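Lmo1076 protein (Listeria monocytogenes serovar 1/2a, PDB 3FI7) cleaves peptidoglycan as the virulence-associated autolysin Auto, an N-acetylglucosaminidase of family GH73 whose catalytic domain is the part described here. Local coordinates at residues Phe29-Ile34 and Ser63-Arg67; Lys88-Thr94 and Ile106-Lys112. Residues are numbered along the deposited sequence.

Overall arrangement
Interaction 1 is partly buried, its centre about 10 Å from the centre of the chain, where the start of helix 29-47 meets the turn that follows helix 52-63. Interaction 2, whose centre lies about 20 Å from the centre of the chain, is a surface contact that joins the two strands of the hairpin 89-98/104-111. The two share no element: their centres are 22 Å apart, their nearest atoms about 9 Å apart, and interaction 1 closes along the chain before interaction 2 opens. Their chemistry follows their places. Aromatic rings and CH-pi contacts hold helix against turn in the first, whereas a backbone hydrogen-bond ladder dominates the second, with Phe110 among its few buried residues.

Interaction 1 (Phe29-Ile34 and Ser63-Arg67); sequences FQQTFI and SNWGR
Residues 29-34 form the first turn and a half of helix 29-47, with Phe33 N bonded to Phe29 O (2.9 Å). Opposite, the chain leaves helix 52-63 with positive phi at Asn64 and makes a type I' turn, Asn64 to Arg67 (Trp65 56/36, Gly66 73/22), closed by Arg67 N to Asn64 O (3.1 Å). Gln30 and Trp65 set the register, CA to CA 5.8 Å. Trp65 (chi1 m, chi2 102°) lays its indole against the helix: CB of Gln30 (chi1 m) stands 3.7 Å from the centroid of the Trp65 six-membered ring (CH-pi), and Ile34 CD1 meets the ring edge at Trp65 CZ3 (3.7 Å). Phe29 (chi1 p) turns its edge to the indole face, offset, planes at 81°, while Phe29 CZ lies 3.3 Å from Arg67 NH1. Phe33 (chi1 t) offers a ring face to Trp65 CA, 4.1 Å from the ring centroid; an ideal CB on Gly66 would clash with this ring. Arg67 (chi1 to chi3 m, t, m) binds Asn64 through NE to O (3.2 Å) and NH2 to OD1 (2.8 Å). Ser63 (chi1 p) OG, also hydrogen-bonded to Ala59 O, accepts from Gly66 N (2.8 Å), an ST motif. Tyr177 joins the cluster at Trp65. This Glu-Ser-x-x-Gly helix end and the turn after it are consistent with the lysozyme-clan glucosaminidase fold of GH73.

Interaction 2 (Lys88-Thr94 and Ile106-Lys112); sequences KSVTMKT and INANFAK
An antiparallel beta hairpin joins strand segments 89-94 and 106-111, whose axes approach to 4.4 Å with their directions at 139°, a strong twist. Its place is consistent with the beta lobe that borders the cleft in GH73 relatives. Ile106 opens the second segment, paired with Thr94 by Ile106 N to Thr94 O (3.0 Å) and Thr94 N to Ile106 O (2.8 Å). Asn107 faces Lys93 in a non-hydrogen-bonded pair, CA to CA 4.3 Å. Ala108 N bonds to Met92 O (3.0 Å), and Met92 N to Ala108 O (3.1 Å). Asn109 (chi1 m) shares a face with Thr91, Lys93 and Asn107, and its OD1 accepts from Thr91 OG1 (2.8 Å). Phe110 (chi1 m, chi2 90°) lies on the other face with Val90, Met92, Thr94, Ile106 and Ala108; Met92 CG lies 4.0 Å from Phe110 CE1, an apolar contact, and the ring edge at CZ meets Thr94 CB (3.9 Å). Phe110 and Val90 exchange two 2.8 Å bonds, N to O each way. Ala111 pairs with Ser89, their side chains diverging, and bonds through its backbone to Ile81. Lys112, its NZ hydrogen-bonded to Pro74 O, ends the ladder weakly, Lys112 N to Lys88 O at 3.4 Å.

Interaction 1 (Phe29-Ile34 and Ser63-Arg67)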
ATOM      1  N   PHE A  29       1.382  10.457  11.771  1.00 28.52           N
ATOM      2  CA  PHE A  29       1.546   9.009  11.646  1.00 31.58           C
ATOM      3  C   PHE A  29       1.281   8.536  10.205  1.00 32.43           C
ATOM      4  O   PHE A  29       1.910   7.587   9.739  1.00 35.10           O
ATOM      5  CB  PHE A  29       0.707   8.231  12.689  1.00 29.15           C
ATOM      6  CG  PHE A  29      -0.789   8.259  12.437  1.00 32.59           C
ATOM      7  CD1 PHE A  29      -1.608   9.143  13.138  1.00 27.52           C
ATOM      8  CD2 PHE A  29      -1.371   7.394  11.511  1.00 24.14           C
ATOM      9  CE1 PHE A  29      -2.983   9.170  12.926  1.00 26.77           C
ATOM     10  CE2 PHE A  29      -2.750   7.411  11.283  1.00 31.15           C
ATOM     11  CZ  PHE A  29      -3.560   8.305  11.991  1.00 30.11           C
ATOM     12  N   GLN A  30       0.381   9.217   9.496  1.00 28.65           N
ATOM     13  CA  GLN A  30       0.078   8.869   8.102  1.00 30.65           C
ATOM     14  C   GLN A  30       1.298   9.088   7.211  1.00 34.42           C
ATOM     15  O   GLN A  30       1.680   8.218   6.418  1.00 30.50           O
ATOM     16  CB  GLN A  30      -1.099   9.695   7.548  1.00 29.52           C
ATOM     17  CG  GLN A  30      -2.453   9.493   8.239  1.00 31.11           C
ATOM     18  CD  GLN A  30      -2.694  10.444   9.407  1.00 32.63           C
ATOM     19  OE1 GLN A  30      -1.799  10.713  10.205  1.00 33.45           O
ATOM     20  NE2 GLN A  30      -3.920  10.938   9.519  1.00 34.65           N
ATOM     21  N   GLN A  31       1.904  10.264   7.344  1.00 30.80           N
ATOM     22  CA  GLN A  31       3.051  10.642   6.522  1.00 32.04           C
ATOM     23  C   GLN A  31       4.253   9.779   6.898  1.00 29.44           C
ATOM     24  O   GLN A  31       5.033   9.361   6.041  1.00 32.21           O
ATOM     25  CB  GLN A  31       3.373  12.130   6.706  1.00 28.05           C
ATOM     26  CG  GLN A  31       4.503  12.646   5.820  1.00 32.04           C
ATOM     27  CD  GLN A  31       4.139  12.627   4.343  1.00 36.59           C
ATOM     28  OE1 GLN A  31       3.143  13.220   3.922  1.00 33.29           O
ATOM     29  NE2 GLN A  31       4.950  11.941   3.551  1.00 28.80           N
ATOM     30  N   THR A  32       4.379   9.493   8.188  1.00 27.83           N
ATOM     31  CA  THR A  32       5.469   8.651   8.671  1.00 30.68           C
ATOM     32  C   THR A  32       5.354   7.240   8.099  1.00 34.17           C
ATOM     33  O   THR A  32       6.363   6.620   7.739  1.00 34.05           O
ATOM     34  CB  THR A  32       5.490   8.609  10.199  1.00 34.45           C
ATOM     35  OG1 THR A  32       5.866   9.899  10.686  1.00 39.35           O
ATOM     36  CG2 THR A  32       6.472   7.545  10.719  1.00 26.69           C
ATOM     37  N   PHE A  33       4.127   6.742   7.989  1.00 29.58           N
ATOM     38  CA  PHE A  33       3.921   5.435   7.376  1.00 34.41           C
ATOM     39  C   PHE A  33       4.365   5.443   5.911  1.00 32.04           C
ATOM     40  O   PHE A  33       5.128   4.580   5.485  1.00 32.70           O
ATOM     41  CB  PHE A  33       2.464   4.974   7.489  1.00 35.22           C
ATOM     42  CG  PHE A  33       2.178   3.727   6.709  1.00 35.84           C
ATOM     43  CD1 PHE A  33       1.600   3.799   5.454  1.00 30.38           C
ATOM     44  CD2 PHE A  33       2.538   2.480   7.211  1.00 33.39           C
ATOM     45  CE1 PHE A  33       1.347   2.644   4.723  1.00 35.96           C
ATOM     46  CE2 PHE A  33       2.292   1.324   6.484  1.00 32.65           C
ATOM     47  CZ  PHE A  33       1.695   1.407   5.240  1.00 28.10           C
ATOM     48  N   ILE A  34       3.888   6.416   5.141  1.00 31.58           N
ATOM     49  CA  ILE A  34       4.352   6.563   3.762  1.00 29.74           C
ATOM     50  C   ILE A  34       5.884   6.650   3.694  1.00 30.85           C
ATOM     51  O   ILE A  34       6.513   5.922   2.936  1.00 30.81           O
ATOM     52  CB  ILE A  34       3.732   7.788   3.090  1.00 28.29           C
ATOM     53  CG1 ILE A  34       2.240   7.551   2.833  1.00 32.12           C
ATOM     54  CG2 ILE A  34       4.471   8.120   1.797  1.00 23.29           C
ATOM     55  CD1 ILE A  34       1.413   8.835   2.784  1.00 30.36           C
ATOM     56  N   SER A  63      -3.797  -1.764   5.348  1.00 35.57           N
ATOM     57  CA  SER A  63      -3.205  -1.913   6.671  1.00 35.36           C
ATOM     58  C   SER A  63      -3.645  -0.845   7.702  1.00 46.30           C
ATOM     59  O   SER A  63      -3.211  -0.914   8.851  1.00 45.89           O
ATOM     60  CB  SER A  63      -1.685  -1.855   6.546  1.00 34.46           C
ATOM     61  OG  SER A  63      -1.237  -0.498   6.472  1.00 38.76           O
ATOM     62  N   ASN A  64      -4.469   0.135   7.293  1.00 51.26           N
ATOM     63  CA  ASN A  64      -4.824   1.320   8.133  1.00 36.05           C
ATOM     64  C   ASN A  64      -3.575   2.099   8.586  1.00 29.75           C
ATOM     65  O   ASN A  64      -3.314   2.254   9.783  1.00 29.30           O
ATOM     66  CB  ASN A  64      -5.707   0.914   9.337  1.00 29.04           C
ATOM     67  CG  ASN A  64      -6.121   2.106  10.230  1.00 38.42           C
ATOM     68  OD1 ASN A  64      -6.254   3.238   9.778  1.00 34.72           O
ATOM     69  ND2 ASN A  64      -6.343   1.823  11.509  1.00 35.64           N
ATOM     70  N   TRP A  65      -2.797   2.568   7.612  1.00 28.17           N
ATOM     71  CA  TRP A  65      -1.580   3.324   7.894  1.00 30.73           C
ATOM     72  C   TRP A  65      -0.649   2.524   8.789  1.00 32.55           C
ATOM     73  O   TRP A  65      -0.003   3.079   9.671  1.00 27.66           O
ATOM     74  CB  TRP A  65      -1.931   4.661   8.554  1.00 28.40           C
ATOM     75  CG  TRP A  65      -2.861   5.463   7.712  1.00 27.23           C
ATOM     76  CD1 TRP A  65      -4.208   5.608   7.881  1.00 27.28           C
ATOM     77  CD2 TRP A  65      -2.515   6.223   6.551  1.00 23.84           C
ATOM     78  NE1 TRP A  65      -4.721   6.419   6.897  1.00 31.44           N
ATOM     79  CE2 TRP A  65      -3.702   6.806   6.065  1.00 22.98           C
ATOM     80  CE3 TRP A  65      -1.314   6.466   5.873  1.00 24.53           C
ATOM     81  CZ2 TRP A  65      -3.725   7.627   4.935  1.00 26.87           C
ATOM     82  CZ3 TRP A  65      -1.337   7.265   4.745  1.00 25.38           C
ATOM     83  CH2 TRP A  65      -2.535   7.842   4.286  1.00 28.34           C
ATOM     84  N   GLY A  66      -0.616   1.210   8.575  1.00 37.08           N
ATOM     85  CA  GLY A  66       0.253   0.323   9.324  1.00 23.76           C
ATOM     86  C   GLY A  66      -0.140   0.049  10.769  1.00 37.88           C
ATOM     87  O   GLY A  66       0.702  -0.367  11.560  1.00 43.59           O
ATOM     88  N   ARG A  67      -1.411   0.246  11.115  1.00 34.40           N
ATOM     89  CA  ARG A  67      -1.842   0.100  12.510  1.00 34.70           C
ATOM     90  C   ARG A  67      -2.644  -1.173  12.810  1.00 39.72           C
ATOM     91  O   ARG A  67      -2.934  -1.455  13.968  1.00 44.11           O
ATOM     92  CB  ARG A  67      -2.637   1.337  12.962  1.00 28.43           C
ATOM     93  CG  ARG A  67      -1.884   2.661  12.725  1.00 39.02           C
ATOM     94  CD  ARG A  67      -2.689   3.874  13.187  1.00 35.60           C
ATOM     95  NE  ARG A  67      -3.881   4.107  12.373  1.00 35.21           N
ATOM     96  CZ  ARG A  67      -4.813   5.016  12.653  1.00 37.87           C
ATOM     97  NH1 ARG A  67      -4.702   5.793  13.736  1.00 28.90           N
ATOM     98  NH2 ARG A  67      -5.857   5.155  11.846  1.00 25.43           N
TER

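Interaction 2 (Lys88-Thr94 and Ile106-Lys112)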
ATOM      1  N   LYS A  88       6.397 -19.417   7.868  1.00 67.84           N
ATOM      2  CA  LYS A  88       6.010 -18.615   9.025  1.00 67.82           C
ATOM      3  C   LYS A  88       4.583 -18.074   8.905  1.00 65.00           C
ATOM      4  O   LYS A  88       4.158 -17.636   7.837  1.00 61.18           O
ATOM      5  CB  LYS A  88       7.000 -17.471   9.246  1.00 74.27           C
ATOM      6  CG  LYS A  88       8.461 -17.903   9.235  1.00 88.65           C
ATOM      7  CD  LYS A  88       8.812 -18.762  10.442  1.00 99.64           C
ATOM      8  CE  LYS A  88       8.806 -17.948  11.731  1.00104.13           C
ATOM      9  NZ  LYS A  88       9.861 -16.892  11.751  1.00101.02           N
ATOM     10  N   SER A  89       3.843 -18.111  10.008  1.00 59.08           N
ATOM     11  CA  SER A  89       2.485 -17.593  10.014  1.00 57.83           C
ATOM     12  C   SER A  89       2.037 -17.161  11.407  1.00 57.50           C
ATOM     13  O   SER A  89       2.737 -17.371  12.398  1.00 54.45           O
ATOM     14  CB  SER A  89       1.507 -18.623   9.447  1.00 52.79           C
ATOM     15  OG  SER A  89       1.033 -19.471  10.472  1.00 74.62           O
ATOM     16  N   VAL A  90       0.867 -16.536  11.464  1.00 48.83           N
ATOM     17  CA  VAL A  90       0.262 -16.147  12.727  1.00 44.05           C
ATOM     18  C   VAL A  90      -1.235 -16.379  12.614  1.00 51.26           C
ATOM     19  O   VAL A  90      -1.839 -16.128  11.571  1.00 51.05           O
ATOM     20  CB  VAL A  90       0.564 -14.676  13.091  1.00 49.39           C
ATOM     21  CG1 VAL A  90       0.077 -13.717  11.992  1.00 45.87           C
ATOM     22  CG2 VAL A  90      -0.063 -14.321  14.427  1.00 45.24           C
ATOM     23  N   THR A  91      -1.826 -16.900  13.677  1.00 55.62           N
ATOM     24  CA  THR A  91      -3.244 -17.196  13.671  1.00 51.79           C
ATOM     25  C   THR A  91      -3.978 -16.050  14.343  1.00 53.22           C
ATOM     26  O   THR A  91      -3.514 -15.508  15.347  1.00 56.22           O
ATOM     27  CB  THR A  91      -3.539 -18.511  14.425  1.00 56.25           C
ATOM     28  OG1 THR A  91      -2.727 -19.557  13.885  1.00 67.49           O
ATOM     29  CG2 THR A  91      -5.002 -18.907  14.291  1.00 49.01           C
ATOM     30  N   MET A  92      -5.108 -15.651  13.774  1.00 48.30           N
ATOM     31  CA  MET A  92      -5.991 -14.734  14.484  1.00 51.41           C
ATOM     32  C   MET A  92      -7.411 -14.770  13.945  1.00 50.86           C
ATOM     33  O   MET A  92      -7.657 -15.244  12.834  1.00 53.11           O
ATOM     34  CB  MET A  92      -5.425 -13.304  14.547  1.00 57.51           C
ATOM     35  CG  MET A  92      -5.492 -12.485  13.270  1.00 61.83           C
ATOM     36  SD  MET A  92      -5.038 -10.744  13.565  1.00 67.97           S
ATOM     37  CE  MET A  92      -6.393 -10.193  14.598  1.00 67.58           C
ATOM     38  N   LYS A  93      -8.347 -14.303  14.764  1.00 47.52           N
ATOM     39  CA  LYS A  93      -9.741 -14.271  14.381  1.00 46.33           C
ATOM     40  C   LYS A  93      -9.906 -13.294  13.225  1.00 42.48           C
ATOM     41  O   LYS A  93      -9.205 -12.285  13.151  1.00 44.55           O
ATOM     42  CB  LYS A  93     -10.607 -13.827  15.565  1.00 50.68           C
ATOM     43  CG  LYS A  93     -10.816 -14.878  16.639  1.00 57.74           C
ATOM     44  CD  LYS A  93     -12.020 -15.750  16.333  1.00 73.75           C
ATOM     45  CE  LYS A  93     -12.466 -16.542  17.557  1.00 81.42           C
ATOM     46  NZ  LYS A  93     -13.698 -17.338  17.283  1.00 81.28           N
ATOM     47  N   THR A  94     -10.832 -13.601  12.327  1.00 36.79           N
ATOM     48  CA  THR A  94     -11.145 -12.717  11.222  1.00 40.38           C
ATOM     49  C   THR A  94     -12.630 -12.854  10.889  1.00 43.32           C
ATOM     50  O   THR A  94     -13.245 -13.881  11.192  1.00 43.90           O
ATOM     51  CB  THR A  94     -10.259 -13.034   9.985  1.00 47.59           C
ATOM     52  OG1 THR A  94     -10.487 -12.062   8.960  1.00 48.00           O
ATOM     53  CG2 THR A  94     -10.567 -14.417   9.435  1.00 42.54           C
ATOM     54  N   ILE A 106     -13.893 -16.421  12.691  1.00 52.11           N
ATOM     55  CA  ILE A 106     -13.204 -17.678  12.498  1.00 49.35           C
ATOM     56  C   ILE A 106     -11.710 -17.424  12.605  1.00 50.34           C
ATOM     57  O   ILE A 106     -11.233 -16.322  12.318  1.00 56.00           O
ATOM     58  CB  ILE A 106     -13.550 -18.306  11.130  1.00 61.12           C
ATOM     59  CG1 ILE A 106     -13.328 -19.816  11.161  1.00 74.27           C
ATOM     60  CG2 ILE A 106     -12.739 -17.666  10.012  1.00 60.98           C
ATOM     61  CD1 ILE A 106     -13.954 -20.543   9.989  1.00 79.07           C
ATOM     62  N   ASN A 107     -10.977 -18.433  13.052  1.00 46.62           N
ATOM     63  CA  ASN A 107      -9.532 -18.356  13.072  1.00 53.45           C
ATOM     64  C   ASN A 107      -8.985 -18.613  11.681  1.00 59.52           C
ATOM     65  O   ASN A 107      -9.479 -19.485  10.967  1.00 63.97           O
ATOM     66  CB  ASN A 107      -8.951 -19.365  14.056  1.00 58.07           C
ATOM     67  CG  ASN A 107      -8.874 -18.817  15.459  1.00 74.15           C
ATOM     68  OD1 ASN A 107      -8.339 -17.731  15.684  1.00 75.49           O
ATOM     69  ND2 ASN A 107      -9.405 -19.566  16.417  1.00 81.72           N
ATOM     70  N   ALA A 108      -7.979 -17.841  11.291  1.00 48.55           N
ATOM     71  CA  ALA A 108      -7.287 -18.100  10.038  1.00 45.80           C
ATOM     72  C   ALA A 108      -5.788 -17.940  10.237  1.00 42.84           C
ATOM     73  O   ALA A 108      -5.342 -17.336  11.212  1.00 45.29           O
ATOM     74  CB  ALA A 108      -7.801 -17.173   8.932  1.00 38.07           C
ATOM     75  N   ASN A 109      -5.014 -18.508   9.322  1.00 49.59           N
ATOM     76  CA  ASN A 109      -3.573 -18.334   9.339  1.00 50.37           C
ATOM     77  C   ASN A 109      -3.179 -17.246   8.363  1.00 47.17           C
ATOM     78  O   ASN A 109      -3.587 -17.259   7.201  1.00 48.21           O
ATOM     79  CB  ASN A 109      -2.857 -19.635   8.984  1.00 57.25           C
ATOM     80  CG  ASN A 109      -3.065 -20.712  10.026  1.00 70.87           C
ATOM     81  OD1 ASN A 109      -2.927 -20.468  11.224  1.00 75.75           O
ATOM     82  ND2 ASN A 109      -3.399 -21.915   9.574  1.00 75.63           N
ATOM     83  N   PHE A 110      -2.385 -16.301   8.841  1.00 45.20           N
ATOM     84  CA  PHE A 110      -1.941 -15.205   8.004  1.00 41.82           C
ATOM     85  C   PHE A 110      -0.436 -15.250   7.884  1.00 45.10           C
ATOM     86  O   PHE A 110       0.256 -15.646   8.830  1.00 42.62           O
ATOM     87  CB  PHE A 110      -2.383 -13.875   8.602  1.00 36.85           C
ATOM     88  CG  PHE A 110      -3.864 -13.649   8.545  1.00 39.68           C
ATOM     89  CD1 PHE A 110      -4.684 -14.070   9.587  1.00 37.61           C
ATOM     90  CD2 PHE A 110      -4.441 -13.008   7.450  1.00 33.89           C
ATOM     91  CE1 PHE A 110      -6.064 -13.848   9.542  1.00 40.91           C
ATOM     92  CE2 PHE A 110      -5.816 -12.777   7.395  1.00 38.25           C
ATOM     93  CZ  PHE A 110      -6.632 -13.201   8.444  1.00 37.71           C
ATOM     94  N   ALA A 111       0.072 -14.849   6.722  1.00 39.94           N
ATOM     95  CA  ALA A 111       1.513 -14.845   6.500  1.00 37.75           C
ATOM     96  C   ALA A 111       2.187 -13.968   7.544  1.00 42.52           C
ATOM     97  O   ALA A 111       1.621 -12.956   7.980  1.00 39.64           O
ATOM     98  CB  ALA A 111       1.843 -14.357   5.088  1.00 36.68           C
ATOM     99  N   LYS A 112       3.385 -14.374   7.950  1.00 45.77           N
ATOM    100  CA  LYS A 112       4.208 -13.614   8.882  1.00 51.96           C
ATOM    101  C   LYS A 112       5.525 -13.315   8.180  1.00 53.69           C
ATOM    102  O   LYS A 112       6.239 -14.237   7.788  1.00 50.98           O
ATOM    103  CB  LYS A 112       4.463 -14.444  10.139  1.00 57.83           C
ATOM    104  CG  LYS A 112       5.212 -13.735  11.264  1.00 58.00           C
ATOM    105  CD  LYS A 112       5.644 -14.757  12.321  1.00 71.77           C
ATOM    106  CE  LYS A 112       5.625 -14.181  13.732  1.00 81.06           C
ATOM    107  NZ  LYS A 112       6.614 -13.083  13.909  1.00 89.18           N
TER